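Local coordinates for protein nucleoside 2-deoxyribosyltransferase (Enterococcus faecalis, PDB 7M5H) that belongs to the nucleoside 2-deoxyribosyltransferase family and may hydrolyse the N-glycosidic bond of deoxynucleoside monophosphates such as 5-hydroxymethyl-dUMP, at residues B[84-87]-B[88-92]. Sequence-based numbering, arbitrary orientation.
Sequences AGVA and SEIGV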
ATOM      1  N   ALA B  84      -4.264  -7.325  -1.387  1.00 26.85           N
ATOM      2  CA  ALA B  84      -5.316  -7.273  -2.397  1.00 31.10           C
ATOM      3  C   ALA B  84      -5.870  -8.659  -2.701  1.00 28.57           C
ATOM      4  O   ALA B  84      -7.080  -8.822  -2.901  1.00 29.79           O
ATOM      5  CB  ALA B  84      -4.790  -6.615  -3.673  1.00 23.21           C
ATOM      6  N   GLY B  85      -5.001  -9.671  -2.745  1.00 30.61           N
ATOM      7  CA  GLY B  85      -5.482 -11.029  -2.942  1.00 28.82           C
ATOM      8  C   GLY B  85      -6.353 -11.505  -1.796  1.00 31.73           C
ATOM      9  O   GLY B  85      -7.390 -12.140  -2.012  1.00 30.95           O
ATOM     10  N   VAL B  86      -5.947 -11.201  -0.560  1.00 31.82           N
ATOM     11  CA  VAL B  86      -6.750 -11.563   0.605  1.00 29.39           C
ATOM     12  C   VAL B  86      -8.100 -10.861   0.563  1.00 28.26           C
ATOM     13  O   VAL B  86      -9.141 -11.466   0.845  1.00 25.44           O
ATOM     14  CB  VAL B  86      -5.986 -11.237   1.902  1.00 32.51           C
ATOM     15  CG1 VAL B  86      -6.871 -11.461   3.120  1.00 27.80           C
ATOM     16  CG2 VAL B  86      -4.725 -12.072   1.991  1.00 30.62           C
ATOM     17  N   ALA B  87      -8.103  -9.573   0.209  1.00 25.40           N
ATOM     18  CA  ALA B  87      -9.356  -8.830   0.127  1.00 27.07           C
ATOM     19  C   ALA B  87     -10.293  -9.444  -0.907  1.00 26.64           C
ATOM     20  O   ALA B  87     -11.502  -9.552  -0.671  1.00 30.63           O
ATOM     21  CB  ALA B  87      -9.075  -7.364  -0.201  1.00 23.04           C
ATOM     22  N   SER B  88      -9.752  -9.858  -2.056  1.00 29.06           N
ATOM     23  CA  SER B  88     -10.581 -10.507  -3.068  1.00 29.32           C
ATOM     24  C   SER B  88     -11.084 -11.862  -2.586  1.00 30.59           C
ATOM     25  O   SER B  88     -12.244 -12.218  -2.821  1.00 31.17           O
ATOM     26  CB  SER B  88      -9.799 -10.659  -4.373  1.00 28.14           C
ATOM     27  OG  SER B  88      -9.567  -9.399  -4.978  1.00 29.46           O
ATOM     28  N   GLU B  89     -10.223 -12.632  -1.913  1.00 31.01           N
ATOM     29  CA  GLU B  89     -10.644 -13.926  -1.384  1.00 28.81           C
ATOM     30  C   GLU B  89     -11.730 -13.773  -0.328  1.00 31.31           C
ATOM     31  O   GLU B  89     -12.613 -14.631  -0.219  1.00 30.89           O
ATOM     32  CB  GLU B  89      -9.441 -14.675  -0.810  1.00 34.74           C
ATOM     33  CG  GLU B  89      -8.506 -15.244  -1.868  1.00 33.60           C
ATOM     34  CD  GLU B  89      -7.222 -15.804  -1.282  1.00 40.80           C
ATOM     35  OE1 GLU B  89      -6.812 -15.347  -0.194  1.00 40.78           O
ATOM     36  OE2 GLU B  89      -6.623 -16.702  -1.911  1.00 47.53           O
ATOM     37  N   ILE B  90     -11.683 -12.694   0.457  1.00 31.52           N
ATOM     38  CA  ILE B  90     -12.748 -12.426   1.421  1.00 29.26           C
ATOM     39  C   ILE B  90     -14.060 -12.156   0.697  1.00 33.42           C
ATOM     40  O   ILE B  90     -15.123 -12.640   1.105  1.00 34.19           O
ATOM     41  CB  ILE B  90     -12.351 -11.256   2.342  1.00 28.86           C
ATOM     42  CG1 ILE B  90     -11.236 -11.683   3.299  1.00 30.74           C
ATOM     43  CG2 ILE B  90     -13.559 -10.737   3.115  1.00 29.61           C
ATOM     44  CD1 ILE B  90     -10.663 -10.542   4.112  1.00 28.32           C
ATOM     45  N   GLY B  91     -14.005 -11.386  -0.392  1.00 31.05           N
ATOM     46  CA  GLY B  91     -15.212 -11.120  -1.159  1.00 29.59           C
ATOM     47  C   GLY B  91     -15.802 -12.375  -1.772  1.00 31.09           C
ATOM     48  O   GLY B  91     -17.024 -12.538  -1.822  1.00 33.63           O
ATOM     49  N   VAL B  92     -14.944 -13.280  -2.248  1.00 31.61           N
ATOM     50  CA  VAL B  92     -15.426 -14.557  -2.766  1.00 31.43           C
ATOM     51  C   VAL B  92     -16.070 -15.371  -1.652  1.00 35.43           C
ATOM     52  O   VAL B  92     -17.143 -15.961  -1.832  1.00 35.11           O
ATOM     53  CB  VAL B  92     -14.278 -15.336  -3.437  1.00 31.23           C
ATOM     54  CG1 VAL B  92     -14.729 -16.746  -3.791  1.00 34.33           C
ATOM     55  CG2 VAL B  92     -13.788 -14.606  -4.678  1.00 32.25           C
TER
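Ser88 packs back on Ala84, and Ala87 reaches forward to Gly91, in the first turns of helix 84-96, where four successive i to i+4 backbone hydrogen bonds join 84-87 to 88-92. Ser88 N donates to Ala84 O at 3.0 Å, and Gly91 N closes on Ala87 O at 3.1 Å with an N-H...O angle of 156°. With OG beside its own backbone N (chi1 -69°), Ser88 places the hydroxyl 3.3 Å from Ala84 O, and the same OG is hydrogen-bonded to Ala87 O and Thr136 OG1 of the second subunit; Ala87 O reciprocally meets Ser88 OG of that subunit, so this face of the helix lies in a subunit interface. On another face, Val86 CG1 touches Ile90 CD1 at 4.0 Å; the two side chains cross at a slant, and both rest on Ala75 of strand 72-76. Glu89 runs back over the preceding turn, its CG 3.3 Å from Gly85 O; OE2 is hydrogen-bonded to Tyr8 OH, while OE1 bonds a glycerol probably taken up from the crystallisation liquor, which may mark a pocket. The arrangement is that of a regular alpha-helix, here the crossover helix between strands 72-76 and 100-103 in a Rossmann-like beta-alpha-beta unit.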